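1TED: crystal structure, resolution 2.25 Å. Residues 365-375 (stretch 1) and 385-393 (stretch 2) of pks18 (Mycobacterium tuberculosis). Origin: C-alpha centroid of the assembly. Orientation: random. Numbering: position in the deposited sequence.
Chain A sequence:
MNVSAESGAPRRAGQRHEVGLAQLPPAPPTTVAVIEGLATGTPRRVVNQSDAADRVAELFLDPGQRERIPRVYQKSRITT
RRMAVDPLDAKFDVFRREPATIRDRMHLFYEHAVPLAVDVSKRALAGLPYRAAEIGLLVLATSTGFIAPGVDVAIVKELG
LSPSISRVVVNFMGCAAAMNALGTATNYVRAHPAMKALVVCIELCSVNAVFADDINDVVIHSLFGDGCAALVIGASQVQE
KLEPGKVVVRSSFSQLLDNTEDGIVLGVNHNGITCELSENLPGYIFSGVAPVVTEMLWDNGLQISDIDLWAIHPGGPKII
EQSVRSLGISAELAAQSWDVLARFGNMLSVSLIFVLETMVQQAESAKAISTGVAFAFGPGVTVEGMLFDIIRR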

# COMPACT_ATOMS: atom_id res chain seq x y z
N SER A 365 30.38 15.62 -12.56
CA SER A 365 31.14 16.85 -12.64
C SER A 365 32.08 16.91 -11.44
O SER A 365 32.07 16.01 -10.60
CB SER A 365 30.21 18.07 -12.63
OG SER A 365 29.56 18.19 -11.38
N ALA A 366 32.86 17.98 -11.36
CA ALA A 366 33.82 18.14 -10.28
C ALA A 366 33.31 18.96 -9.09
O ALA A 366 34.01 19.11 -8.09
CB ALA A 366 35.10 18.76 -10.82
N LYS A 367 32.10 19.49 -9.19
CA LYS A 367 31.57 20.30 -8.10
C LYS A 367 31.22 19.45 -6.90
O LYS A 367 30.70 18.35 -7.04
CB LYS A 367 30.35 21.09 -8.59
CG LYS A 367 29.29 20.25 -9.26
CD LYS A 367 28.43 21.06 -10.22
CE LYS A 367 27.62 22.13 -9.51
NZ LYS A 367 26.72 22.84 -10.47
N ALA A 368 31.54 19.96 -5.71
CA ALA A 368 31.22 19.27 -4.47
C ALA A 368 29.74 19.50 -4.28
O ALA A 368 29.31 20.64 -4.15
CB ALA A 368 31.99 19.88 -3.31
N ILE A 369 28.97 18.41 -4.28
CA ILE A 369 27.51 18.43 -4.15
C ILE A 369 26.86 18.61 -5.52
O ILE A 369 26.87 19.68 -6.11
CB ILE A 369 26.97 19.56 -3.23
CG1 ILE A 369 27.56 19.45 -1.83
CG2 ILE A 369 25.44 19.47 -3.15
CD1 ILE A 369 26.98 20.45 -0.85
N SER A 370 26.28 17.52 -6.02
CA SER A 370 25.59 17.54 -7.30
C SER A 370 24.10 17.62 -6.97
O SER A 370 23.63 16.94 -6.07
CB SER A 370 25.91 16.26 -8.07
OG SER A 370 27.32 16.08 -8.13
N THR A 371 23.37 18.48 -7.67
CA THR A 371 21.94 18.60 -7.40
C THR A 371 21.16 17.89 -8.49
O THR A 371 21.38 18.14 -9.67
CB THR A 371 21.51 20.08 -7.33
OG1 THR A 371 22.15 20.70 -6.21
CG2 THR A 371 20.00 20.21 -7.17
N GLY A 372 20.24 17.03 -8.11
CA GLY A 372 19.48 16.32 -9.12
C GLY A 372 18.00 16.22 -8.87
O GLY A 372 17.51 16.45 -7.77
N VAL A 373 17.28 15.88 -9.93
CA VAL A 373 15.84 15.69 -9.87
C VAL A 373 15.56 14.30 -10.40
O VAL A 373 16.10 13.88 -11.44
CB VAL A 373 15.08 16.69 -10.77
CG1 VAL A 373 13.59 16.35 -10.73
CG2 VAL A 373 15.34 18.15 -10.32
N ALA A 374 14.72 13.57 -9.68
CA ALA A 374 14.35 12.24 -10.11
C ALA A 374 12.83 12.23 -10.21
O ALA A 374 12.14 12.93 -9.46
CB ALA A 374 14.81 11.20 -9.10
N PHE A 375 12.31 11.48 -11.18
CA PHE A 375 10.87 11.37 -11.32
C PHE A 375 10.50 10.15 -12.12
O PHE A 375 11.30 9.64 -12.90
CB PHE A 375 10.24 12.64 -11.93
CG PHE A 375 10.76 12.99 -13.30
CD1 PHE A 375 10.36 12.29 -14.42
CD2 PHE A 375 11.63 14.06 -13.46
CE1 PHE A 375 10.82 12.64 -15.68
CE2 PHE A 375 12.10 14.42 -14.72
CZ PHE A 375 11.69 13.70 -15.83
N GLY A 385 8.19 12.41 -8.01
CA GLY A 385 9.61 12.70 -8.02
C GLY A 385 10.16 13.41 -6.80
O GLY A 385 9.47 13.58 -5.79
N MET A 386 11.43 13.82 -6.90
CA MET A 386 12.09 14.51 -5.80
C MET A 386 13.29 15.32 -6.27
O MET A 386 13.86 15.04 -7.32
CB MET A 386 12.59 13.47 -4.77
CG MET A 386 13.86 12.72 -5.21
SD MET A 386 14.65 11.72 -3.89
CE MET A 386 15.50 10.49 -4.82
N LEU A 387 13.64 16.35 -5.49
CA LEU A 387 14.81 17.17 -5.75
C LEU A 387 15.81 16.58 -4.75
O LEU A 387 15.44 16.31 -3.61
CB LEU A 387 14.56 18.65 -5.42
CG LEU A 387 15.82 19.55 -5.44
CD1 LEU A 387 16.38 19.64 -6.85
CD2 LEU A 387 15.49 20.94 -4.93
N PHE A 388 17.06 16.38 -5.16
CA PHE A 388 18.03 15.81 -4.24
C PHE A 388 19.46 16.29 -4.43
O PHE A 388 19.80 16.87 -5.46
CB PHE A 388 17.98 14.27 -4.35
CG PHE A 388 18.45 13.73 -5.67
CD1 PHE A 388 19.81 13.53 -5.92
CD2 PHE A 388 17.54 13.44 -6.68
CE1 PHE A 388 20.25 13.04 -7.16
CE2 PHE A 388 17.97 12.95 -7.92
CZ PHE A 388 19.32 12.75 -8.16
N ASP A 389 20.28 16.05 -3.42
CA ASP A 389 21.69 16.42 -3.42
C ASP A 389 22.58 15.19 -3.12
O ASP A 389 22.31 14.44 -2.19
CB ASP A 389 21.97 17.48 -2.34
CG ASP A 389 21.81 18.90 -2.85
OD1 ASP A 389 21.40 19.09 -4.02
OD2 ASP A 389 22.10 19.83 -2.08
N ILE A 390 23.61 14.98 -3.93
CA ILE A 390 24.55 13.89 -3.70
C ILE A 390 25.86 14.55 -3.25
O ILE A 390 26.45 15.36 -3.97
CB ILE A 390 24.84 13.05 -4.97
CG1 ILE A 390 23.57 12.35 -5.46
CG2 ILE A 390 25.90 11.99 -4.65
CD1 ILE A 390 23.77 11.58 -6.76
N ILE A 391 26.31 14.21 -2.05
CA ILE A 391 27.53 14.80 -1.55
C ILE A 391 28.76 14.11 -2.16
O ILE A 391 28.92 12.88 -2.06
CB ILE A 391 27.58 14.73 -0.01
CG1 ILE A 391 26.36 15.45 0.56
CG2 ILE A 391 28.87 15.36 0.50
CD1 ILE A 391 26.43 15.75 2.01
N ARG A 392 29.60 14.90 -2.82
CA ARG A 392 30.80 14.36 -3.44
C ARG A 392 31.96 14.47 -2.47
O ARG A 392 32.78 13.55 -2.38
CB ARG A 392 31.10 15.13 -4.73
CG ARG A 392 29.93 15.14 -5.71
CD ARG A 392 29.45 13.73 -6.05
NE ARG A 392 28.45 13.76 -7.12
CZ ARG A 392 27.93 12.68 -7.69
NH1 ARG A 392 28.29 11.46 -7.29
NH2 ARG A 392 27.06 12.81 -8.68
N ARG A 393 32.03 15.59 -1.75
CA ARG A 393 33.07 15.82 -0.75
C ARG A 393 32.65 16.91 0.23
O ARG A 393 31.76 17.71 -0.14
CB ARG A 393 34.39 16.20 -1.43
CG ARG A 393 34.30 17.34 -2.40
CD ARG A 393 35.69 17.73 -2.91
NE ARG A 393 35.66 19.07 -3.49
CZ ARG A 393 35.24 19.34 -4.72
NH1 ARG A 393 34.81 18.37 -5.51
NH2 ARG A 393 35.20 20.60 -5.13
OXT ARG A 393 33.20 16.96 1.36

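Stretch 1 meets the C-terminal end of the chain first through a backbone carbonyl. Ala366 O accepts a hydrogen bond from Arg393 NH1 at 2.8 Å, and the N-H...O angle of 175° makes it nearly linear; the oxygen lies at the edge of the guanidinium, where its N-H groups point. Ala368 CB covers one face of that same guanidinium and approaches Arg393 CG to 3.6 Å. At Ile369 the backbone comes close without a conventional hydrogen bond: its CA lies 3.3 Å from Ile390 O, with an angle of 151° at the hydrogen, a CA-H...O contact.

From Ser370 onward the strands run antiparallel, their axes at 167°. Ser370 N to Ile390 O (3.0 Å) and Ile390 N to Ser370 O (2.9 Å) form a reciprocal pair of hydrogen bonds. Ser370 OG adds a side-chain link, accepting from Arg392 NE at 2.8 Å and 169°, and from Arg392 NH2 only weakly, at 3.3 Å and 133°. Thr371 occupies a non-hydrogen-bonded position, so its link to Asp389 is made by side chains: Thr371 OG1 donates to Asp389 OD1 at 2.8 Å.

Gly372 restores the backbone pairing, with Gly372 N to Phe388 O at 2.7 Å and Phe388 N to Gly372 O at 2.6 Å. Its lack of a side chain leaves room for the Phe388 ring, whose centroid is 3.8 Å from Gly372 CA, 16° off the ring normal; an ideal CB here would be 2.5 Å from Phe388 CZ, a clash. Val373 CG2 packs against Leu387 CD1 at 3.9 Å. Ala374 closes another reciprocal pair, Ala374 N to Met386 O at 2.9 Å and Met386 N to Ala374 O at 2.8 Å, while Ala374 CB touches Phe388 CE2 at 3.8 Å. Finally, Phe375 CA and Gly385 CA approach to 3.8 Å, but the end of the Phe375 side chain leads away.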